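Penicillin-binding protein PbpB (PDB 6KGU) builds cross-linked peptidoglycan from lipid intermediates for the mycobacterial cell wall, and its transpeptidase domain is the target of beta-lactams such as aztreonam. Local coordinates at residues P15-L29 with A187-N199. Residues are numbered along the deposited sequence; the frame is centred on the assembly and turned at random.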
loop_
_atom_site.group_PDB
_atom_site.type_symbol
_atom_site.label_atom_id
_atom_site.label_comp_id
_atom_site.label_asym_id
_atom_site.label_seq_id
_atom_site.Cartn_x
_atom_site.Cartn_y
_atom_site.Cartn_z
ATOM N N PRO A 15 8.726 5.201 40.185
ATOM C CA PRO A 15 8.396 5.460 38.773
ATOM C C PRO A 15 8.494 4.219 37.897
ATOM O O PRO A 15 9.426 3.425 38.010
ATOM C CB PRO A 15 9.433 6.511 38.359
ATOM C CG PRO A 15 10.582 6.292 39.295
ATOM C CD PRO A 15 9.973 5.870 40.600
ATOM N N ALA A 16 7.518 4.061 37.005
ATOM C CA ALA A 16 7.617 3.012 35.997
ATOM C C ALA A 16 8.602 3.417 34.905
ATOM O O ALA A 16 8.640 4.575 34.479
ATOM C CB ALA A 16 6.252 2.728 35.385
ATOM N N ALA A 17 9.401 2.459 34.450
ATOM C CA ALA A 17 10.347 2.688 33.364
ATOM C C ALA A 17 9.670 2.433 32.016
ATOM O O ALA A 17 9.049 1.382 31.813
ATOM C CB ALA A 17 11.573 1.787 33.521
ATOM N N ARG A 18 9.810 3.382 31.096
ATOM C CA ARG A 18 9.142 3.268 29.806
ATOM C C ARG A 18 9.680 2.088 29.008
ATOM O O ARG A 18 10.886 1.837 28.970
ATOM C CB ARG A 18 9.299 4.559 29.002
ATOM C CG ARG A 18 8.381 4.622 27.779
ATOM C CD ARG A 18 8.346 6.023 27.183
ATOM N NE ARG A 18 7.435 6.112 26.038
ATOM C CZ ARG A 18 6.128 6.327 26.149
ATOM N NH1 ARG A 18 5.573 6.468 27.360
ATOM N NH2 ARG A 18 5.372 6.394 25.065
ATOM N N GLY A 19 8.775 1.355 28.378
ATOM C CA GLY A 19 9.179 0.259 27.524
ATOM C C GLY A 19 9.723 0.740 26.186
ATOM O O GLY A 19 9.612 1.907 25.798
ATOM N N SER A 20 10.343 -0.183 25.469
ATOM C CA SER A 20 10.979 0.100 24.190
ATOM C C SER A 20 10.055 -0.247 23.028
ATOM O O SER A 20 9.090 -0.997 23.173
ATOM C CB SER A 20 12.289 -0.683 24.053
ATOM O OG SER A 20 13.234 -0.271 25.022
ATOM N N ILE A 21 10.381 0.298 21.858
ATOM C CA ILE A 21 9.751 -0.070 20.596
ATOM C C ILE A 21 10.857 -0.639 19.717
ATOM O O ILE A 21 11.842 0.054 19.436
ATOM C CB ILE A 21 9.067 1.132 19.911
ATOM C CG1 ILE A 21 7.981 1.744 20.807
ATOM C CG2 ILE A 21 8.497 0.711 18.539
ATOM C CD1 ILE A 21 7.343 3.029 20.260
ATOM N N VAL A 22 10.710 -1.901 19.302
ATOM C CA VAL A 22 11.733 -2.591 18.527
ATOM C C VAL A 22 11.087 -3.177 17.277
ATOM O O VAL A 22 9.868 -3.310 17.190
ATOM C CB VAL A 22 12.442 -3.705 19.350
ATOM C CG1 VAL A 22 12.931 -3.163 20.688
ATOM C CG2 VAL A 22 11.508 -4.896 19.577
ATOM N N ASP A 23 11.922 -3.535 16.302
ATOM C CA ASP A 23 11.419 -4.143 15.079
ATOM C C ASP A 23 11.292 -5.657 15.286
ATOM O O ASP A 23 11.547 -6.173 16.375
ATOM C CB ASP A 23 12.297 -3.758 13.881
ATOM C CG ASP A 23 13.567 -4.641 13.723
ATOM O OD1 ASP A 23 13.950 -5.382 14.649
ATOM O OD2 ASP A 23 14.200 -4.564 12.638
ATOM N N ARG A 24 10.884 -6.381 14.233
ATOM C CA ARG A 24 10.592 -7.806 14.370
ATOM C C ARG A 24 11.805 -8.613 14.830
ATOM O O ARG A 24 11.643 -9.700 15.397
ATOM C CB ARG A 24 10.046 -8.361 13.048
ATOM C CG ARG A 24 11.068 -8.521 11.919
ATOM C CD ARG A 24 10.392 -8.910 10.579
ATOM N NE ARG A 24 9.712 -10.215 10.622
ATOM C CZ ARG A 24 8.395 -10.403 10.586
ATOM N NH1 ARG A 24 7.562 -9.379 10.503
ATOM N NH2 ARG A 24 7.904 -11.633 10.625
ATOM N N ASN A 25 13.013 -8.099 14.617
ATOM C CA ASN A 25 14.236 -8.769 15.030
ATOM C C ASN A 25 14.853 -8.138 16.268
ATOM O O ASN A 25 16.037 -8.347 16.535
ATOM C CB ASN A 25 15.230 -8.774 13.872
ATOM C CG ASN A 25 14.644 -9.385 12.614
ATOM O OD1 ASN A 25 14.055 -10.469 12.659
ATOM N ND2 ASN A 25 14.805 -8.702 11.488
ATOM N N ASN A 26 14.071 -7.358 17.014
ATOM C CA ASN A 26 14.474 -6.705 18.255
ATOM C C ASN A 26 15.510 -5.609 18.056
ATOM O O ASN A 26 16.130 -5.169 19.017
ATOM C CB ASN A 26 14.970 -7.723 19.287
ATOM C CG ASN A 26 13.848 -8.248 20.137
ATOM O OD1 ASN A 26 13.073 -9.107 19.708
ATOM N ND2 ASN A 26 13.730 -7.712 21.349
ATOM N N ASP A 27 15.695 -5.126 16.838
ATOM C CA ASP A 27 16.498 -3.927 16.635
ATOM C C ASP A 27 15.743 -2.713 17.160
ATOM O O ASP A 27 14.591 -2.477 16.787
ATOM C CB ASP A 27 16.821 -3.758 15.154
ATOM C CG ASP A 27 17.864 -2.700 14.908
ATOM O OD1 ASP A 27 18.881 -2.695 15.634
ATOM O OD2 ASP A 27 17.655 -1.857 14.003
ATOM N N ARG A 28 16.382 -1.942 18.037
ATOM C CA ARG A 28 15.662 -0.900 18.759
ATOM C C ARG A 28 15.333 0.276 17.850
ATOM O O ARG A 28 16.181 0.750 17.091
ATOM C CB ARG A 28 16.478 -0.427 19.959
ATOM C CG ARG A 28 16.653 -1.504 21.035
ATOM C CD ARG A 28 17.512 -1.001 22.189
ATOM N NE ARG A 28 18.852 -0.616 21.747
ATOM C CZ ARG A 28 19.762 -0.046 22.532
ATOM N NH1 ARG A 28 19.475 0.219 23.808
ATOM N NH2 ARG A 28 20.958 0.262 22.040
ATOM N N LEU A 29 14.088 0.737 17.926
ATOM C CA LEU A 29 13.658 1.995 17.331
ATOM C C LEU A 29 13.538 3.106 18.361
ATOM O O LEU A 29 13.877 4.255 18.075
ATOM C CB LEU A 29 12.314 1.804 16.615
ATOM C CG LEU A 29 12.394 0.922 15.365
ATOM C CD1 LEU A 29 11.018 0.371 14.958
ATOM C CD2 LEU A 29 13.043 1.697 14.212
ATOM N N ALA A 187 5.591 -0.827 41.157
ATOM C CA ALA A 187 5.588 -0.199 39.848
ATOM C C ALA A 187 5.390 -1.259 38.774
ATOM O O ALA A 187 6.023 -2.318 38.809
ATOM C CB ALA A 187 6.893 0.560 39.609
ATOM N N VAL A 188 4.483 -0.989 37.840
ATOM C CA VAL A 188 4.328 -1.803 36.638
ATOM C C VAL A 188 5.160 -1.115 35.558
ATOM O O VAL A 188 4.771 -0.066 35.040
ATOM C CB VAL A 188 2.858 -1.939 36.230
ATOM C CG1 VAL A 188 2.701 -2.827 34.969
ATOM C CG2 VAL A 188 2.028 -2.477 37.404
ATOM N N HIS A 189 6.332 -1.671 35.258
ATOM C CA HIS A 189 7.167 -1.089 34.219
ATOM C C HIS A 189 6.512 -1.274 32.854
ATOM O O HIS A 189 5.688 -2.170 32.648
ATOM C CB HIS A 189 8.566 -1.705 34.243
ATOM C CG HIS A 189 9.331 -1.397 35.493
ATOM N ND1 HIS A 189 9.716 -0.117 35.830
ATOM C CD2 HIS A 189 9.754 -2.195 36.504
ATOM C CE1 HIS A 189 10.348 -0.139 36.991
ATOM N NE2 HIS A 189 10.385 -1.389 37.421
ATOM N N GLY A 190 6.876 -0.397 31.921
ATOM C CA GLY A 190 6.297 -0.462 30.588
ATOM C C GLY A 190 6.710 -1.724 29.847
ATOM O O GLY A 190 7.842 -2.192 29.954
ATOM N N SER A 191 5.785 -2.265 29.066
ATOM C CA SER A 191 6.138 -3.409 28.241
ATOM C C SER A 191 6.800 -2.944 26.950
ATOM O O SER A 191 6.675 -1.785 26.539
ATOM C CB SER A 191 4.897 -4.245 27.928
ATOM O OG SER A 191 4.335 -4.761 29.119
ATOM N N THR A 192 7.525 -3.861 26.315
ATOM C CA THR A 192 8.180 -3.577 25.048
ATOM C C THR A 192 7.283 -3.992 23.886
ATOM O O THR A 192 6.680 -5.064 23.911
ATOM C CB THR A 192 9.528 -4.298 24.973
ATOM O OG1 THR A 192 10.480 -3.574 25.763
ATOM C CG2 THR A 192 10.039 -4.366 23.531
ATOM N N VAL A 193 7.189 -3.123 22.878
ATOM C CA VAL A 193 6.314 -3.316 21.725
ATOM C C VAL A 193 7.165 -3.780 20.540
ATOM O O VAL A 193 8.060 -3.058 20.087
ATOM C CB VAL A 193 5.542 -2.022 21.396
ATOM C CG1 VAL A 193 4.875 -2.113 20.031
ATOM C CG2 VAL A 193 4.490 -1.722 22.485
ATOM N N VAL A 194 6.889 -4.982 20.036
ATOM C CA VAL A 194 7.615 -5.572 18.910
ATOM C C VAL A 194 6.802 -5.344 17.636
ATOM O O VAL A 194 5.676 -5.834 17.520
ATOM C CB VAL A 194 7.861 -7.076 19.126
ATOM C CG1 VAL A 194 8.661 -7.660 17.960
ATOM C CG2 VAL A 194 8.555 -7.349 20.489
ATOM N N LEU A 195 7.364 -4.604 16.679
ATOM C CA LEU A 195 6.669 -4.322 15.428
ATOM C C LEU A 195 6.927 -5.421 14.397
ATOM O O LEU A 195 7.895 -6.178 14.487
ATOM C CB LEU A 195 7.107 -2.971 14.855
ATOM C CG LEU A 195 6.951 -1.789 15.825
ATOM C CD1 LEU A 195 7.418 -0.491 15.204
ATOM C CD2 LEU A 195 5.491 -1.668 16.272
ATOM N N THR A 196 6.048 -5.485 13.394
ATOM C CA THR A 196 6.302 -6.337 12.235
ATOM C C THR A 196 7.378 -5.773 11.311
ATOM O O THR A 196 7.852 -6.504 10.433
ATOM C CB THR A 196 5.006 -6.543 11.442
ATOM O OG1 THR A 196 4.478 -5.267 11.051
ATOM C CG2 THR A 196 3.963 -7.269 12.284
ATOM N N LEU A 197 7.736 -4.490 11.467
ATOM C CA LEU A 197 8.736 -3.858 10.614
ATOM C C LEU A 197 10.057 -4.615 10.637
ATOM O O LEU A 197 10.474 -5.155 11.666
ATOM C CB LEU A 197 9.008 -2.407 11.048
ATOM C CG LEU A 197 7.877 -1.375 10.956
ATOM C CD1 LEU A 197 8.381 0.019 11.379
ATOM C CD2 LEU A 197 7.251 -1.324 9.543
ATOM N N ASP A 198 10.716 -4.634 9.490
ATOM C CA ASP A 198 12.101 -5.058 9.363
ATOM C C ASP A 198 12.906 -3.797 9.081
ATOM O O ASP A 198 12.767 -3.200 8.010
ATOM C CB ASP A 198 12.237 -6.098 8.251
ATOM C CG ASP A 198 13.665 -6.575 8.052
ATOM O OD1 ASP A 198 14.589 -5.747 8.052
ATOM O OD2 ASP A 198 13.852 -7.791 7.878
ATOM N N ASN A 199 13.761 -3.409 10.035
ATOM C CA ASN A 199 14.461 -2.132 9.940
ATOM C C ASN A 199 15.331 -2.047 8.698
ATOM O O ASN A 199 15.477 -0.962 8.135
ATOM C CB ASN A 199 15.295 -1.886 11.197
ATOM C CG ASN A 199 14.448 -1.372 12.363
ATOM O OD1 ASN A 199 13.240 -1.151 12.216
ATOM N ND2 ASN A 199 15.074 -1.179 13.517
HETATM O O HOH W 1 10.204 -0.640 31.047
#
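D23 and N199 meet at the point where the paired chains part. D23 OD2 takes the backbone N of N199 on its anti lone pair (2.9 Å), while OD1 accepts N25 N, which makes the Asx turn over the type I turn D23-N26, and D27 N from the opposite face of its plane. Asp suits this place because a short side chain, with chi1 at 83°, brings two acceptors to three backbone N-H groups. The N199 side chain, whose amide has an N-H to offer a carboxylate, gives ND2 to D27 OD2 (2.7 Å), the two planes 73° apart. R24 N meets L197 O almost head-on (2.9 Å), and its long chain, bent at chi3 (-63°), sets NH1 in plane on a lone pair of T196 O and also reaches E232, the countercharge.

Between 21-22 and 192-195 the pairing is parallel, with V193 N to S20 O, V22 N to V193 O (3.0 Å) and L195 N to V22 O. I21 CG2 and L29 CD1 both pack on L195 CD1, whereas V22 touches V194 on the other face. Toward A187, H189 ND1 accepts A17 N in the ring plane (2.9 Å), consistent with a ring that carries no proton on ND1; A17 O receives G190 N.

The backbone donors of A17, V22, V193 and L195 thus find acceptors across the join; beyond the strand pairing, backbone bonds are joined by the side chains of D23, R24, D27 and N199, tying the N-terminal region to the start of helix 199-216.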